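PDB 5XH8: extracellular invertase from Aspergillus kawachii, which hydrolyses the beta-fructofuranoside bond of sucrose and, with high transfructosylation activity, passes fructosyl units on to sugars to build fructooligosaccharides, probably including 1-kestose. Local coordinates for residues A[21-24]-A[25-29]; A[500-503]-A[504-507]; A[209-213]-A[214-218]; A[357-361]-A[362-366]. All blocks are in the same frame, centred on the assembly; numbering follows the deposited sequence.

Contact 1 (A[21-24]-A[25-29])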
loop_
_atom_site.group_PDB
_atom_site.type_symbol
_atom_site.label_atom_id
_atom_site.label_comp_id
_atom_site.label_asym_id
_atom_site.label_seq_id
_atom_site.Cartn_x
_atom_site.Cartn_y
_atom_site.Cartn_z
ATOM N N SER A 21 2.470 -36.779 -23.599
ATOM C CA SER A 21 1.999 -38.012 -24.224
ATOM C C SER A 21 0.598 -38.377 -23.752
ATOM O O SER A 21 -0.133 -39.031 -24.481
ATOM C CB SER A 21 2.995 -39.169 -23.971
ATOM O OG SER A 21 3.066 -39.495 -22.592
ATOM N N LEU A 22 0.205 -37.920 -22.559
ATOM C CA LEU A 22 -1.135 -38.160 -22.037
ATOM C C LEU A 22 -2.070 -36.925 -22.100
ATOM O O LEU A 22 -3.043 -36.847 -21.357
ATOM C CB LEU A 22 -1.049 -38.686 -20.616
ATOM C CG LEU A 22 -0.224 -39.966 -20.356
ATOM C CD1 LEU A 22 -0.244 -40.282 -18.880
ATOM C CD2 LEU A 22 -0.765 -41.154 -21.152
ATOM N N PHE A 23 -1.826 -36.010 -23.027
ATOM C CA PHE A 23 -2.638 -34.789 -23.125
ATOM C C PHE A 23 -4.129 -35.092 -23.323
ATOM O O PHE A 23 -4.972 -34.560 -22.594
ATOM C CB PHE A 23 -2.113 -33.883 -24.243
ATOM C CG PHE A 23 -2.830 -32.572 -24.339
ATOM C CD1 PHE A 23 -2.512 -31.523 -23.480
ATOM C CD2 PHE A 23 -3.823 -32.378 -25.291
ATOM C CE1 PHE A 23 -3.191 -30.293 -23.566
ATOM C CE2 PHE A 23 -4.512 -31.160 -25.372
ATOM C CZ PHE A 23 -4.181 -30.117 -24.505
ATOM N N GLU A 24 -4.455 -35.985 -24.256
ATOM C CA GLU A 24 -5.856 -36.309 -24.545
ATOM C C GLU A 24 -6.489 -37.362 -23.652
ATOM O O GLU A 24 -7.715 -37.497 -23.649
ATOM C CB GLU A 24 -6.035 -36.702 -26.028
ATOM C CG GLU A 24 -5.692 -35.605 -27.040
ATOM C CD GLU A 24 -6.607 -34.348 -26.991
ATOM O OE1 GLU A 24 -7.613 -34.325 -26.245
ATOM O OE2 GLU A 24 -6.309 -33.346 -27.699
ATOM N N THR A 25 -5.684 -38.071 -22.860
ATOM C CA THR A 25 -6.111 -39.295 -22.193
ATOM C C THR A 25 -7.386 -39.135 -21.411
ATOM O O THR A 25 -8.349 -39.913 -21.599
ATOM C CB THR A 25 -5.002 -39.811 -21.252
ATOM O OG1 THR A 25 -3.803 -39.984 -22.006
ATOM C CG2 THR A 25 -5.383 -41.150 -20.596
ATOM N N TRP A 26 -7.386 -38.118 -20.541
ATOM C CA TRP A 26 -8.468 -37.882 -19.587
ATOM C C TRP A 26 -9.181 -36.528 -19.796
ATOM O O TRP A 26 -10.018 -36.113 -18.981
ATOM C CB TRP A 26 -7.887 -37.978 -18.183
ATOM C CG TRP A 26 -7.514 -39.397 -17.774
ATOM C CD1 TRP A 26 -8.252 -40.546 -17.980
ATOM C CD2 TRP A 26 -6.339 -39.806 -17.050
ATOM N NE1 TRP A 26 -7.602 -41.633 -17.435
ATOM C CE2 TRP A 26 -6.425 -41.213 -16.868
ATOM C CE3 TRP A 26 -5.220 -39.122 -16.534
ATOM C CZ2 TRP A 26 -5.448 -41.938 -16.197
ATOM C CZ3 TRP A 26 -4.239 -39.851 -15.860
ATOM C CH2 TRP A 26 -4.369 -41.249 -15.689
ATOM N N ARG A 27 -8.869 -35.889 -20.911
ATOM C CA ARG A 27 -9.282 -34.527 -21.201
ATOM C C ARG A 27 -10.766 -34.429 -21.566
ATOM O O ARG A 27 -11.242 -35.111 -22.472
ATOM C CB ARG A 27 -8.427 -33.963 -22.331
ATOM C CG ARG A 27 -8.537 -32.456 -22.528
ATOM C CD ARG A 27 -7.486 -31.940 -23.497
ATOM N NE ARG A 27 -7.689 -30.520 -23.760
ATOM C CZ ARG A 27 -7.306 -29.507 -22.975
ATOM N NH1 ARG A 27 -6.632 -29.704 -21.845
ATOM N NH2 ARG A 27 -7.601 -28.264 -23.338
ATOM N N PRO A 28 -11.493 -33.549 -20.879
ATOM C CA PRO A 28 -12.885 -33.367 -21.250
ATOM C C PRO A 28 -13.033 -32.587 -22.566
ATOM O O PRO A 28 -12.100 -31.882 -22.989
ATOM C CB PRO A 28 -13.453 -32.614 -20.049
ATOM C CG PRO A 28 -12.312 -31.816 -19.540
ATOM C CD PRO A 28 -11.103 -32.672 -19.761
ATOM N N ARG A 29 -14.195 -32.716 -23.200
ATOM C CA ARG A 29 -14.533 -31.919 -24.401
ATOM C C ARG A 29 -15.612 -30.848 -24.217
ATOM O O ARG A 29 -15.712 -29.938 -25.053
ATOM C CB ARG A 29 -14.928 -32.856 -25.550
ATOM C CG ARG A 29 -16.249 -33.583 -25.375
ATOM C CD ARG A 29 -16.684 -34.244 -26.691
ATOM N NE ARG A 29 -15.738 -35.274 -27.140
ATOM C CZ ARG A 29 -16.032 -36.527 -27.520
ATOM N NH1 ARG A 29 -17.286 -37.007 -27.582
ATOM N NH2 ARG A 29 -15.029 -37.324 -27.884
HETATM O O HOH W 1 -5.470 -36.344 -19.935
#
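The guanidinium group of R27 lies against the ring of F23, four residues back round a turn. Atom CZ of F23 sits 3.4 Å above the centre of the R27 guanidinium plane, and the two planes are only 21° apart. R27 gets there because its CG stands anti to the backbone N (chi1 -167°) and the chain then runs extended as far as NE, crossing the ring at a slant. On the way R27 CD packs 3.6 Å from E24 OE1. E24 OE1 and R27 NE carry opposite charges but, at 4.5 Å, are too far apart for a salt bridge.

Backbone bonds hold the turn. T25 N donates to L22 O at 3.3 Å, R27 N makes a weak bond to E24 O, and a water accepts from W26 N and donates to L22 O. T25 OG1 tucks in 3.2 Å from L22 CA and is hydrogen-bonded to Y7 OH.

Polar ends are claimed by the surroundings: R27 forms a salt bridge with the C-terminal carboxylate of Y605 and donates to P34 O. The turn thus ties the N-terminal segment to the C terminus. It belongs to the loop before strand 37-47, and is joined to helix 361-364 where L22 packs on Q363 and W26 on Q364.

Contact 2 (A[500-503]-A[504-507])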
loop_
_atom_site.group_PDB
_atom_site.type_symbol
_atom_site.label_atom_id
_atom_site.label_comp_id
_atom_site.label_asym_id
_atom_site.label_seq_id
_atom_site.Cartn_x
_atom_site.Cartn_y
_atom_site.Cartn_z
ATOM N N VAL A 500 -19.624 -42.018 -4.507
ATOM C CA VAL A 500 -18.889 -42.462 -5.675
ATOM C C VAL A 500 -17.762 -43.342 -5.129
ATOM O O VAL A 500 -16.832 -42.857 -4.466
ATOM C CB VAL A 500 -18.334 -41.297 -6.526
ATOM C CG1 VAL A 500 -17.711 -41.836 -7.805
ATOM C CG2 VAL A 500 -19.432 -40.297 -6.875
ATOM N N ASP A 501 -17.882 -44.643 -5.369
ATOM C CA ASP A 501 -16.803 -45.597 -5.053
ATOM C C ASP A 501 -15.797 -45.633 -6.214
ATOM O O ASP A 501 -16.123 -46.047 -7.338
ATOM C CB ASP A 501 -17.400 -46.982 -4.828
ATOM C CG ASP A 501 -16.363 -48.039 -4.462
ATOM O OD1 ASP A 501 -15.121 -47.816 -4.492
ATOM O OD2 ASP A 501 -16.835 -49.144 -4.153
ATOM N N ARG A 502 -14.568 -45.223 -5.918
ATOM C CA ARG A 502 -13.495 -45.159 -6.907
ATOM C C ARG A 502 -12.371 -46.178 -6.666
ATOM O O ARG A 502 -11.335 -46.151 -7.362
ATOM C CB ARG A 502 -12.929 -43.717 -6.961
ATOM C CG ARG A 502 -13.922 -42.703 -7.515
ATOM C CD ARG A 502 -13.283 -41.346 -7.795
ATOM N NE ARG A 502 -12.653 -40.816 -6.586
ATOM C CZ ARG A 502 -11.716 -39.869 -6.538
ATOM N NH1 ARG A 502 -11.280 -39.256 -7.636
ATOM N NH2 ARG A 502 -11.235 -39.515 -5.351
ATOM N N SER A 503 -12.570 -47.097 -5.719
ATOM C CA SER A 503 -11.543 -48.097 -5.424
ATOM C C SER A 503 -11.090 -48.897 -6.659
ATOM O O SER A 503 -9.934 -49.244 -6.744
ATOM C CB SER A 503 -12.009 -49.051 -4.319
ATOM O OG SER A 503 -13.195 -49.719 -4.709
ATOM N N ASN A 504 -11.972 -49.132 -7.628
ATOM C CA ASN A 504 -11.641 -49.898 -8.842
ATOM C C ASN A 504 -11.637 -49.077 -10.140
ATOM O O ASN A 504 -11.508 -49.660 -11.227
ATOM C CB ASN A 504 -12.655 -51.064 -8.965
ATOM C CG ASN A 504 -12.196 -52.176 -9.912
ATOM O OD1 ASN A 504 -12.962 -52.635 -10.778
ATOM N ND2 ASN A 504 -10.968 -52.624 -9.744
ATOM N N THR A 505 -11.755 -47.736 -10.039
ATOM C CA THR A 505 -11.985 -46.852 -11.198
ATOM C C THR A 505 -10.832 -46.889 -12.187
ATOM O O THR A 505 -11.062 -46.957 -13.395
ATOM C CB THR A 505 -12.221 -45.375 -10.755
ATOM O OG1 THR A 505 -13.469 -45.264 -10.073
ATOM C CG2 THR A 505 -12.222 -44.406 -11.934
ATOM N N SER A 506 -9.604 -46.840 -11.666
ATOM C CA SER A 506 -8.407 -46.615 -12.476
ATOM C C SER A 506 -7.325 -47.682 -12.328
ATOM O O SER A 506 -6.683 -47.765 -11.289
ATOM C CB SER A 506 -7.778 -45.272 -12.129
ATOM O OG SER A 506 -6.717 -45.007 -13.025
ATOM N N ALA A 507 -7.084 -48.436 -13.400
ATOM C CA ALA A 507 -5.939 -49.362 -13.468
ATOM C C ALA A 507 -4.597 -48.622 -13.413
ATOM O O ALA A 507 -3.595 -49.197 -12.993
ATOM C CB ALA A 507 -6.017 -50.219 -14.720
HETATM O O HOH W 2 -14.774 -48.261 -8.306
HETATM O O HOH W 3 -9.186 -45.991 -8.802
#
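R502 and T505 meet across a tight turn that D501 and S503 brace. D501, on strand 497-501, reaches forward with OD1 to take two bonds from S503: S503 N donates to D501 OD1 at 2.9 Å, nearly along the C-O axis of the carboxylate, which makes an Asx turn, and S503 OG donates to the same oxygen at 2.7 Å on the syn side. The hydroxyl is placed for this by a chi1 of 59°, which sets S503 OG between its own N and carbonyl carbon. The carbonyl of D501 is also used, through a water that bridges to N504 N.

R502 follows. R502 O accepts from T505 N at 3.1 Å in a nearly straight bond (170° at the hydrogen), although the donor stands above the carbonyl plane. A second water links the same oxygen to S506 N. T505 OG1 rests 3.5 Å from R502 CB and is itself hydrogen-bonded to T487 OG1. Beyond CG the arginine leads away from the turn, to a salt bridge with D516 and to the carbonyl oxygens of S518 and W564.

The turn lies in the C-terminal beta-sandwich domain of this family 32 enzyme. It follows strand 497-501, which pairs with strands 487-492 and 520-523 in an antiparallel sheet, while V500 and R502 pack on strand 559-564.

Contact 3 (A[209-213]-A[214-218])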
loop_
_atom_site.group_PDB
_atom_site.type_symbol
_atom_site.label_atom_id
_atom_site.label_comp_id
_atom_site.label_asym_id
_atom_site.label_seq_id
_atom_site.Cartn_x
_atom_site.Cartn_y
_atom_site.Cartn_z
ATOM N N TYR A 209 -17.886 -3.580 1.883
ATOM C CA TYR A 209 -17.587 -2.208 1.500
ATOM C C TYR A 209 -18.593 -1.676 0.503
ATOM O O TYR A 209 -19.207 -2.438 -0.231
ATOM C CB TYR A 209 -16.183 -2.110 0.828
ATOM C CG TYR A 209 -15.028 -2.484 1.703
ATOM C CD1 TYR A 209 -14.732 -3.818 1.959
ATOM C CD2 TYR A 209 -14.218 -1.513 2.273
ATOM C CE1 TYR A 209 -13.675 -4.167 2.775
ATOM C CE2 TYR A 209 -13.153 -1.856 3.084
ATOM C CZ TYR A 209 -12.885 -3.192 3.316
ATOM O OH TYR A 209 -11.855 -3.550 4.130
ATOM N N ARG A 210 -18.714 -0.355 0.418
ATOM C CA ARG A 210 -19.454 0.256 -0.695
ATOM C C ARG A 210 -18.611 1.319 -1.337
ATOM O O ARG A 210 -17.781 1.926 -0.670
ATOM C CB ARG A 210 -20.796 0.826 -0.232
ATOM C CG ARG A 210 -20.746 2.037 0.679
ATOM C CD ARG A 210 -22.162 2.528 0.989
ATOM N NE ARG A 210 -22.112 3.524 2.039
ATOM C CZ ARG A 210 -23.164 4.057 2.671
ATOM N NH1 ARG A 210 -24.416 3.706 2.387
ATOM N NH2 ARG A 210 -22.946 4.971 3.605
ATOM N N GLN A 211 -18.823 1.550 -2.629
ATOM C CA GLN A 211 -18.128 2.619 -3.326
ATOM C C GLN A 211 -18.493 3.947 -2.653
ATOM O O GLN A 211 -19.632 4.143 -2.225
ATOM C CB GLN A 211 -18.452 2.653 -4.831
ATOM C CG GLN A 211 -19.825 3.139 -5.190
ATOM C CD GLN A 211 -20.055 3.263 -6.680
ATOM O OE1 GLN A 211 -19.353 3.976 -7.402
ATOM N NE2 GLN A 211 -21.065 2.611 -7.137
ATOM N N TYR A 212 -17.503 4.801 -2.506
ATOM C CA TYR A 212 -17.664 6.102 -1.871
ATOM C C TYR A 212 -17.808 7.198 -2.934
ATOM O O TYR A 212 -18.503 8.189 -2.732
ATOM C CB TYR A 212 -16.440 6.361 -0.999
ATOM C CG TYR A 212 -16.513 7.609 -0.157
ATOM C CD1 TYR A 212 -17.338 7.653 0.975
ATOM C CD2 TYR A 212 -15.739 8.734 -0.463
ATOM C CE1 TYR A 212 -17.408 8.785 1.766
ATOM C CE2 TYR A 212 -15.790 9.872 0.331
ATOM C CZ TYR A 212 -16.629 9.884 1.442
ATOM O OH TYR A 212 -16.709 10.989 2.242
ATOM N N ASP A 213 -17.124 6.997 -4.058
ATOM C CA ASP A 213 -17.137 7.903 -5.182
ATOM C C ASP A 213 -17.488 7.124 -6.440
ATOM O O ASP A 213 -17.222 5.905 -6.573
ATOM C CB ASP A 213 -15.764 8.532 -5.386
ATOM C CG ASP A 213 -14.656 7.476 -5.686
ATOM O OD1 ASP A 213 -14.428 6.589 -4.846
ATOM O OD2 ASP A 213 -14.038 7.521 -6.772
ATOM N N SER A 214 -18.036 7.857 -7.389
ATOM C CA SER A 214 -18.339 7.287 -8.649
ATOM C C SER A 214 -17.073 6.729 -9.335
ATOM O O SER A 214 -17.215 5.783 -10.106
ATOM C CB SER A 214 -19.098 8.277 -9.527
ATOM O OG SER A 214 -18.450 9.527 -9.593
ATOM N N ASP A 215 -15.854 7.228 -9.041
ATOM C CA ASP A 215 -14.656 6.749 -9.789
ATOM C C ASP A 215 -14.072 5.409 -9.306
ATOM O O ASP A 215 -13.064 4.959 -9.889
ATOM C CB ASP A 215 -13.524 7.773 -9.846
ATOM C CG ASP A 215 -14.011 9.190 -9.968
ATOM O OD1 ASP A 215 -14.419 9.740 -8.924
ATOM O OD2 ASP A 215 -13.953 9.757 -11.090
ATOM N N PHE A 216 -14.672 4.797 -8.263
ATOM C CA PHE A 216 -14.227 3.512 -7.712
ATOM C C PHE A 216 -12.893 3.589 -6.982
ATOM O O PHE A 216 -12.207 2.575 -6.764
ATOM C CB PHE A 216 -14.206 2.454 -8.814
ATOM C CG PHE A 216 -15.498 2.363 -9.571
ATOM C CD1 PHE A 216 -16.630 1.885 -8.953
ATOM C CD2 PHE A 216 -15.589 2.788 -10.896
ATOM C CE1 PHE A 216 -17.834 1.802 -9.641
ATOM C CE2 PHE A 216 -16.792 2.708 -11.593
ATOM C CZ PHE A 216 -17.915 2.218 -10.957
ATOM N N GLN A 217 -12.537 4.805 -6.580
ATOM C CA GLN A 217 -11.241 5.096 -5.963
ATOM C C GLN A 217 -11.244 4.701 -4.496
ATOM O O GLN A 217 -10.280 4.110 -3.992
ATOM C CB GLN A 217 -10.946 6.584 -6.135
ATOM C CG GLN A 217 -9.548 7.032 -5.787
ATOM C CD GLN A 217 -8.485 6.361 -6.634
ATOM O OE1 GLN A 217 -8.620 6.239 -7.848
ATOM N NE2 GLN A 217 -7.445 5.904 -5.994
ATOM N N TYR A 218 -12.347 5.019 -3.814
ATOM C CA TYR A 218 -12.460 4.861 -2.391
ATOM C C TYR A 218 -13.632 3.965 -2.056
ATOM O O TYR A 218 -14.709 4.032 -2.696
ATOM C CB TYR A 218 -12.583 6.230 -1.709
ATOM C CG TYR A 218 -11.365 7.093 -1.899
ATOM C CD1 TYR A 218 -10.175 6.787 -1.232
ATOM C CD2 TYR A 218 -11.383 8.218 -2.758
ATOM C CE1 TYR A 218 -9.025 7.559 -1.419
ATOM C CE2 TYR A 218 -10.236 9.006 -2.933
ATOM C CZ TYR A 218 -9.055 8.659 -2.254
ATOM O OH TYR A 218 -7.888 9.386 -2.391
#
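A chi1 of 61° sets D213 CG between its backbone N and carbonyl carbon and swings the carboxylate across the mouth of the turn, where both oxygens meet backbone N-H groups of residues 214-218. D213 OD1 takes Y218 N at 2.8 Å, from the syn side and 20° out of the carboxylate plane. D213 OD2 spends its syn lone pair on Q217 N at 3.1 Å, and Q217 N also leans weakly on OD1.

In the backbone, F216 N donates to D213 O at 3.3 Å, closing a type I turn from D213 to F216. Y212 N donates to Y218 O at 2.9 Å. Beside this bond Y212 CB touches Y218 CB at 3.9 Å. The connection between strands 203-211 and 219-227, adjacent in a four-stranded antiparallel sheet of the propeller, is thus drawn together at its base.

Around this turn the second subunit comes close: F162 of that subunit meets the Y212 ring edge-to-face, and its R131 donates to Q217 O. Within the turn, D213 OD2 lies 3.1 Å from D215 OD1. The backbone N-H groups gripping D213 would favour its charged form, whereas the nearby D215 carboxylate would tend to raise the pKa of one of the pair.

Contact 4 (A[357-361]-A[362-366])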
loop_
_atom_site.group_PDB
_atom_site.type_symbol
_atom_site.label_atom_id
_atom_site.label_comp_id
_atom_site.label_asym_id
_atom_site.label_seq_id
_atom_site.Cartn_x
_atom_site.Cartn_y
_atom_site.Cartn_z
ATOM N N GLU A 357 0.926 -35.972 -4.759
ATOM C CA GLU A 357 2.335 -36.212 -5.087
ATOM C C GLU A 357 2.577 -37.371 -6.070
ATOM O O GLU A 357 2.075 -38.481 -5.879
ATOM C CB GLU A 357 3.117 -36.454 -3.795
ATOM C CG GLU A 357 4.628 -36.417 -3.994
ATOM C CD GLU A 357 5.401 -36.274 -2.697
ATOM O OE1 GLU A 357 4.805 -36.404 -1.593
ATOM O OE2 GLU A 357 6.620 -36.027 -2.802
ATOM N N GLY A 358 3.358 -37.103 -7.109
ATOM C CA GLY A 358 3.681 -38.099 -8.131
ATOM C C GLY A 358 2.697 -38.259 -9.282
ATOM O O GLY A 358 2.895 -39.132 -10.141
ATOM N N PHE A 359 1.639 -37.441 -9.324
ATOM C CA PHE A 359 0.692 -37.458 -10.447
ATOM C C PHE A 359 1.463 -37.130 -11.743
ATOM O O PHE A 359 2.371 -36.311 -11.732
ATOM C CB PHE A 359 -0.490 -36.475 -10.226
ATOM C CG PHE A 359 -1.524 -36.524 -11.329
ATOM C CD1 PHE A 359 -1.338 -35.825 -12.520
ATOM C CD2 PHE A 359 -2.667 -37.294 -11.192
ATOM C CE1 PHE A 359 -2.254 -35.916 -13.557
ATOM C CE2 PHE A 359 -3.603 -37.384 -12.237
ATOM C CZ PHE A 359 -3.398 -36.692 -13.415
ATOM N N PRO A 360 1.122 -37.781 -12.866
ATOM C CA PRO A 360 1.900 -37.563 -14.086
ATOM C C PRO A 360 1.542 -36.242 -14.817
ATOM O O PRO A 360 0.976 -36.236 -15.920
ATOM C CB PRO A 360 1.575 -38.800 -14.904
ATOM C CG PRO A 360 0.187 -39.127 -14.499
ATOM C CD PRO A 360 0.148 -38.867 -13.036
ATOM N N THR A 361 1.944 -35.138 -14.199
ATOM C CA THR A 361 1.540 -33.799 -14.622
ATOM C C THR A 361 2.233 -33.412 -15.915
ATOM O O THR A 361 1.575 -32.933 -16.844
ATOM C CB THR A 361 1.752 -32.775 -13.479
ATOM O OG1 THR A 361 0.811 -33.094 -12.444
ATOM C CG2 THR A 361 1.503 -31.318 -13.952
ATOM N N ASN A 362 3.525 -33.703 -16.030
ATOM C CA ASN A 362 4.242 -33.373 -17.268
ATOM C C ASN A 362 3.746 -34.174 -18.456
ATOM O O ASN A 362 3.779 -33.679 -19.575
ATOM C CB ASN A 362 5.744 -33.563 -17.116
ATOM C CG ASN A 362 6.347 -32.603 -16.112
ATOM O OD1 ASN A 362 5.749 -31.591 -15.748
ATOM N ND2 ASN A 362 7.527 -32.925 -15.655
ATOM N N GLN A 363 3.254 -35.381 -18.191
ATOM C CA GLN A 363 2.692 -36.251 -19.229
ATOM C C GLN A 363 1.335 -35.722 -19.678
ATOM O O GLN A 363 1.037 -35.654 -20.871
ATOM C CB GLN A 363 2.556 -37.686 -18.693
ATOM C CG GLN A 363 3.895 -38.395 -18.490
ATOM C CD GLN A 363 4.672 -37.915 -17.274
ATOM O OE1 GLN A 363 4.108 -37.469 -16.264
ATOM N NE2 GLN A 363 5.978 -38.027 -17.357
ATOM N N GLN A 364 0.506 -35.341 -18.717
ATOM C CA GLN A 364 -0.807 -34.809 -19.046
ATOM C C GLN A 364 -0.678 -33.422 -19.688
ATOM O O GLN A 364 -1.359 -33.126 -20.652
ATOM C CB GLN A 364 -1.701 -34.782 -17.805
ATOM C CG GLN A 364 -3.138 -34.429 -18.116
ATOM C CD GLN A 364 -4.077 -34.829 -17.004
ATOM O OE1 GLN A 364 -4.809 -35.809 -17.120
ATOM N NE2 GLN A 364 -4.053 -34.064 -15.905
ATOM N N ASN A 365 0.218 -32.596 -19.168
ATOM C CA ASN A 365 0.403 -31.240 -19.650
ATOM C C ASN A 365 -0.849 -30.351 -19.503
ATOM O O ASN A 365 -0.981 -29.355 -20.213
ATOM C CB ASN A 365 0.915 -31.210 -21.097
ATOM C CG ASN A 365 1.486 -29.846 -21.487
ATOM O OD1 ASN A 365 2.040 -29.147 -20.665
ATOM N ND2 ASN A 365 1.313 -29.461 -22.729
ATOM N N TRP A 366 -1.749 -30.721 -18.589
ATOM C CA TRP A 366 -2.802 -29.837 -18.107
ATOM C C TRP A 366 -3.226 -30.345 -16.736
ATOM O O TRP A 366 -2.955 -31.494 -16.372
ATOM C CB TRP A 366 -4.018 -29.765 -19.045
ATOM C CG TRP A 366 -4.718 -31.101 -19.280
ATOM C CD1 TRP A 366 -4.407 -32.027 -20.241
ATOM C CD2 TRP A 366 -5.827 -31.654 -18.538
ATOM N NE1 TRP A 366 -5.249 -33.114 -20.149
ATOM C CE2 TRP A 366 -6.118 -32.925 -19.109
ATOM C CE3 TRP A 366 -6.601 -31.204 -17.466
ATOM C CZ2 TRP A 366 -7.138 -33.747 -18.635
ATOM C CZ3 TRP A 366 -7.647 -32.012 -17.012
ATOM C CH2 TRP A 366 -7.889 -33.283 -17.590
HETATM O O HOH W 4 4.788 -34.831 -13.780
HETATM O O HOH W 5 -1.892 -32.726 -13.707
#
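The amide of Q364 meets the ring of F359, Q364 NE2 coming to 3.5 Å from F359 CE1 with the amide and ring planes 49° apart. Two torsions make this meeting possible: F359 carries its CG anti to the backbone N (chi1 -177°), and so does Q364 (chi1 -172°), whose chain then stays extended beyond CG and carries the amide out from the flank of the helix to the F359 ring. The amide is pinned there because Q364 NE2 donates to W366 O at 2.8 Å, while CD lies over one face of the indole of W366. F359 has a partner on its own ring too, with CD of P360 over one face.

Q363 takes a different shape. Its chain is bent at chi2 and folds back over the proline, bringing Q363 OE1 to 3.2 Å from P360 CB; its NE2 donates to L17 O. A water hydrogen-bonded to T361 OG1 donates to W366 O.

P360, centre of an inverse gamma turn, is the N-cap of the short helix 361-364. P360 O accepts from Q364 N at 3.0 Å and weakly from Q363 N. T361 O receives N365 N at 2.7 Å, nearly along the C=O axis, just where N365 leaves helical geometry with positive phi.

The chemistry is that of a single helical turn closed by its backbone: the proline carbonyl serves Q364 N and, weakly, Q363 N, and the Q364 amide bonds to the carbonyl of W366, two residues on. With NE2 committed to W366 O, the rotation of this amide beside the F359 ring is largely fixed.

From the N terminus, contact 1 closes a turn in the loop leading to strand 37-47. Contact 3 follows, joining strands 203-211 and 219-227 in a propeller sheet at the far rim, its centre about 45 Å from that of contact 1. Contact 4 starts the short helix before strand 366-385, and contact 2 forms the turn that follows strand 497-501 in the C-terminal domain. All four are in series, with none nested or crossing. Contacts 1 and 4 touch directly: W366 NE1 and F23 O, and L22 N and Q363 O, form probable hydrogen bonds. Contact 2 comes within about 5 Å of contact 1 at their nearest atoms, without touching.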